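Local coordinates for protein pullulanase (Klebsiella oxytoca, PDB 2YOC) that hydrolyses the alpha-1,6-glucosidic linkages of pullulan and related branched alpha-glucans and is probably exported through a type 2 secretion system, at residues B[729-743]-B[823-836]. Numbering follows the deposited sequence.
Sequences RGGGPFDSGDALRQN and NQTLWDMISYKASQ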
# COMPACT_ATOMS: atom_id res chain seq x y z
N ARG B 729 -15.09 18.90 9.10
CA ARG B 729 -14.73 20.21 9.65
C ARG B 729 -13.56 20.85 8.94
O ARG B 729 -13.60 22.05 8.63
CB ARG B 729 -14.38 20.08 11.15
CG ARG B 729 -15.56 20.18 12.10
CD ARG B 729 -15.12 19.82 13.52
NE ARG B 729 -14.36 20.87 14.22
CZ ARG B 729 -14.90 21.89 14.89
NH1 ARG B 729 -16.22 22.06 14.91
NH2 ARG B 729 -14.12 22.77 15.52
N GLY B 730 -12.52 20.05 8.71
CA GLY B 730 -11.28 20.51 8.12
C GLY B 730 -10.18 20.61 9.16
O GLY B 730 -10.41 21.06 10.30
N GLY B 731 -8.99 20.18 8.76
CA GLY B 731 -7.80 20.18 9.61
C GLY B 731 -7.95 19.23 10.79
O GLY B 731 -8.45 18.12 10.64
N GLY B 732 -7.50 19.70 11.94
CA GLY B 732 -7.57 18.97 13.20
C GLY B 732 -7.39 19.92 14.36
O GLY B 732 -7.08 21.10 14.13
N PRO B 733 -7.57 19.48 15.65
CA PRO B 733 -7.37 20.42 16.78
C PRO B 733 -5.88 20.67 16.90
O PRO B 733 -5.09 19.87 16.36
CB PRO B 733 -7.94 19.68 17.98
CG PRO B 733 -7.79 18.24 17.65
CD PRO B 733 -7.92 18.12 16.13
N PHE B 734 -5.50 21.79 17.53
CA PHE B 734 -4.10 22.24 17.63
C PHE B 734 -3.72 23.10 16.42
O PHE B 734 -2.66 23.77 16.45
CB PHE B 734 -3.06 21.12 17.88
CG PHE B 734 -3.41 20.15 18.97
CD1 PHE B 734 -3.69 20.59 20.25
CD2 PHE B 734 -3.43 18.78 18.72
CE1 PHE B 734 -4.01 19.68 21.26
CE2 PHE B 734 -3.73 17.87 19.74
CZ PHE B 734 -4.03 18.33 21.00
N ASP B 735 -4.58 23.12 15.37
CA ASP B 735 -4.34 23.99 14.23
C ASP B 735 -4.38 25.42 14.73
O ASP B 735 -5.23 25.76 15.55
CB ASP B 735 -5.38 23.77 13.12
CG ASP B 735 -5.05 22.69 12.10
OD1 ASP B 735 -4.00 22.02 12.26
OD2 ASP B 735 -5.85 22.52 11.15
N SER B 736 -3.39 26.21 14.31
CA SER B 736 -3.25 27.62 14.69
C SER B 736 -2.67 28.40 13.52
O SER B 736 -1.93 27.85 12.68
CB SER B 736 -2.36 27.77 15.93
OG SER B 736 -1.02 27.40 15.67
N GLY B 737 -3.02 29.68 13.47
CA GLY B 737 -2.58 30.56 12.40
C GLY B 737 -3.30 30.23 11.12
O GLY B 737 -4.42 29.70 11.15
N ASP B 738 -2.67 30.53 9.98
CA ASP B 738 -3.21 30.33 8.64
C ASP B 738 -3.70 28.90 8.32
O ASP B 738 -4.59 28.75 7.48
CB ASP B 738 -2.26 30.91 7.57
CG ASP B 738 -2.06 32.43 7.63
OD1 ASP B 738 -2.05 33.00 8.76
OD2 ASP B 738 -1.85 33.05 6.56
N ALA B 739 -3.18 27.87 9.06
CA ALA B 739 -3.61 26.46 8.97
C ALA B 739 -5.13 26.33 9.21
O ALA B 739 -5.79 25.51 8.58
CB ALA B 739 -2.86 25.62 9.98
N LEU B 740 -5.68 27.21 10.08
CA LEU B 740 -7.11 27.29 10.36
C LEU B 740 -7.95 27.65 9.12
O LEU B 740 -9.15 27.39 9.09
CB LEU B 740 -7.38 28.29 11.50
CG LEU B 740 -6.95 27.86 12.90
CD1 LEU B 740 -7.13 29.00 13.89
CD2 LEU B 740 -7.74 26.67 13.38
N ARG B 741 -7.30 28.24 8.09
CA ARG B 741 -7.93 28.61 6.82
C ARG B 741 -7.52 27.61 5.72
O ARG B 741 -8.38 27.13 4.98
CB ARG B 741 -7.57 30.05 6.45
CG ARG B 741 -8.10 30.49 5.11
CD ARG B 741 -8.58 31.92 5.18
NE ARG B 741 -9.16 32.36 3.91
CZ ARG B 741 -10.41 32.13 3.52
NH1 ARG B 741 -11.22 31.40 4.27
NH2 ARG B 741 -10.84 32.59 2.36
N GLN B 742 -6.23 27.29 5.65
CA GLN B 742 -5.59 26.37 4.70
C GLN B 742 -6.16 24.96 4.72
O GLN B 742 -6.13 24.31 3.68
CB GLN B 742 -4.11 26.23 5.05
CG GLN B 742 -3.20 27.32 4.56
CD GLN B 742 -1.81 26.80 4.69
OE1 GLN B 742 -1.36 26.37 5.77
NE2 GLN B 742 -1.13 26.72 3.56
N ASN B 743 -6.52 24.45 5.91
CA ASN B 743 -7.02 23.09 6.08
C ASN B 743 -8.55 23.04 5.98
O ASN B 743 -9.24 22.88 7.00
CB ASN B 743 -6.52 22.47 7.39
CG ASN B 743 -5.03 22.52 7.58
OD1 ASN B 743 -4.24 22.23 6.67
ND2 ASN B 743 -4.60 22.88 8.78
N ASN B 823 -13.13 23.21 21.46
CA ASN B 823 -12.76 23.63 20.10
C ASN B 823 -13.78 24.55 19.42
O ASN B 823 -14.85 24.82 20.00
CB ASN B 823 -12.37 22.44 19.22
CG ASN B 823 -11.09 21.82 19.68
OD1 ASN B 823 -10.03 22.48 19.79
ND2 ASN B 823 -11.16 20.54 19.99
N GLN B 824 -13.43 25.07 18.23
CA GLN B 824 -14.22 26.07 17.47
C GLN B 824 -15.63 25.57 17.12
O GLN B 824 -15.80 24.37 16.82
CB GLN B 824 -13.48 26.45 16.18
CG GLN B 824 -12.12 27.11 16.34
CD GLN B 824 -10.91 26.19 16.51
OE1 GLN B 824 -10.99 24.95 16.69
NE2 GLN B 824 -9.73 26.81 16.51
N THR B 825 -16.66 26.49 17.13
CA THR B 825 -17.99 26.04 16.71
C THR B 825 -17.95 25.77 15.21
O THR B 825 -17.10 26.35 14.49
CB THR B 825 -19.13 27.03 17.02
OG1 THR B 825 -19.11 28.18 16.18
CG2 THR B 825 -19.25 27.38 18.47
N LEU B 826 -18.86 24.89 14.72
CA LEU B 826 -18.95 24.56 13.30
C LEU B 826 -18.95 25.83 12.43
O LEU B 826 -18.14 25.92 11.50
CB LEU B 826 -20.16 23.67 13.01
CG LEU B 826 -20.34 23.22 11.57
CD1 LEU B 826 -19.09 22.48 11.04
CD2 LEU B 826 -21.62 22.41 11.42
N TRP B 827 -19.82 26.81 12.77
CA TRP B 827 -19.92 28.09 12.08
C TRP B 827 -18.58 28.80 12.06
O TRP B 827 -18.14 29.26 11.00
CB TRP B 827 -20.96 28.98 12.74
CG TRP B 827 -21.10 30.31 12.06
CD1 TRP B 827 -20.50 31.47 12.42
CD2 TRP B 827 -21.82 30.57 10.85
NE1 TRP B 827 -20.83 32.46 11.52
CE2 TRP B 827 -21.63 31.93 10.55
CE3 TRP B 827 -22.61 29.79 10.00
CZ2 TRP B 827 -22.22 32.54 9.43
CZ3 TRP B 827 -23.19 30.39 8.89
CH2 TRP B 827 -23.00 31.75 8.62
N ASP B 828 -17.93 28.91 13.24
CA ASP B 828 -16.63 29.56 13.34
C ASP B 828 -15.61 28.89 12.41
O ASP B 828 -14.94 29.58 11.64
CB ASP B 828 -16.19 29.69 14.81
CG ASP B 828 -16.99 30.70 15.65
OD1 ASP B 828 -17.94 31.31 15.11
OD2 ASP B 828 -16.66 30.88 16.85
N MSE B 829 -15.58 27.56 12.39
CA MSE B 829 -14.71 26.79 11.48
C MSE B 829 -14.99 27.09 10.01
O MSE B 829 -14.04 27.25 9.24
CB MSE B 829 -14.85 25.29 11.75
CG MSE B 829 -14.25 24.91 13.07
SE MSE B 829 -12.29 25.04 13.06
CE MSE B 829 -12.00 23.09 12.84
N ILE B 830 -16.28 27.20 9.61
CA ILE B 830 -16.67 27.53 8.24
C ILE B 830 -16.18 28.96 7.95
O ILE B 830 -15.50 29.16 6.93
CB ILE B 830 -18.18 27.30 7.95
CG1 ILE B 830 -18.54 25.80 8.07
CG2 ILE B 830 -18.63 27.88 6.57
CD1 ILE B 830 -20.04 25.54 8.31
N SER B 831 -16.43 29.92 8.87
CA SER B 831 -15.96 31.31 8.75
C SER B 831 -14.44 31.37 8.50
O SER B 831 -14.01 32.08 7.60
CB SER B 831 -16.36 32.12 9.98
OG SER B 831 -17.76 32.04 10.18
N TYR B 832 -13.66 30.53 9.19
CA TYR B 832 -12.21 30.41 8.98
C TYR B 832 -11.86 29.76 7.62
O TYR B 832 -10.86 30.13 7.01
CB TYR B 832 -11.60 29.49 10.04
CG TYR B 832 -11.15 30.09 11.35
CD1 TYR B 832 -10.38 31.25 11.38
CD2 TYR B 832 -11.35 29.42 12.56
CE1 TYR B 832 -9.91 31.78 12.58
CE2 TYR B 832 -10.86 29.92 13.76
CZ TYR B 832 -10.14 31.10 13.77
OH TYR B 832 -9.67 31.60 14.97
N LYS B 833 -12.64 28.73 7.21
CA LYS B 833 -12.34 27.89 6.04
C LYS B 833 -13.02 28.16 4.67
O LYS B 833 -12.48 27.72 3.65
CB LYS B 833 -12.44 26.40 6.42
CG LYS B 833 -11.31 25.91 7.31
CD LYS B 833 -11.72 24.69 8.14
CE LYS B 833 -11.05 24.65 9.49
NZ LYS B 833 -9.59 24.32 9.41
N ALA B 834 -14.20 28.83 4.65
CA ALA B 834 -14.94 29.08 3.41
C ALA B 834 -14.29 30.12 2.49
O ALA B 834 -13.69 31.08 2.98
CB ALA B 834 -16.37 29.49 3.72
N SER B 835 -14.42 29.91 1.16
CA SER B 835 -13.89 30.83 0.15
C SER B 835 -14.62 32.16 0.24
O SER B 835 -15.81 32.18 0.57
CB SER B 835 -14.03 30.25 -1.26
OG SER B 835 -13.53 31.12 -2.26
N GLN B 836 -13.91 33.27 -0.06
CA GLN B 836 -14.46 34.64 -0.07
C GLN B 836 -15.76 34.69 -0.89
O GLN B 836 -16.65 35.49 -0.60
CB GLN B 836 -13.41 35.64 -0.61
CG GLN B 836 -13.68 37.11 -0.25
CD GLN B 836 -12.49 38.01 -0.42
OE1 GLN B 836 -12.50 38.90 -1.27
NE2 GLN B 836 -11.47 37.87 0.43
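Lys833 reaches from the last turn of helix 826-833 into the curl of 729-743, where the carbonyls of Leu740 and Asn743 receive its ammonium group. NZ lies 2.8 Å from Asn743 O and 3.1 Å from Leu740 O, above both carbonyl planes, with a weak bond to Gly730 O; Asp735 OD2, 4.5 Å from NZ and beyond a salt bridge, may add electrostatic support. Beside it Leu740 lays CD1 over one face of the Tyr832 ring, a CH-pi contact 4.1 Å from the centroid. Arg741, with CG anti to the backbone N (chi1 176°), bends at chi2 and runs beside Tyr832 O, bringing NH1 to Ala834 O (2.8 Å) and Tyr832 O (3.0 Å) in the guanidinium plane; NE salt-bridges Glu756. At the other end Arg729 NH2 donates to Gln824 O at 2.7 Å, and Met829 (selenomethionine) sets CG over one guanidinium face, offset toward the rim. Packing thins toward Pro733, whose CB brushes the Asn823 amide; exposed Phe734 points away from 823-836 and packs on Ala58 of the second subunit. The contact joins segments following strands 718-720 and 814-816 of the catalytic (beta/alpha)8 barrel, with helix 912-919 against Tyr832 and Arg741 and helix 840-855 against Leu826.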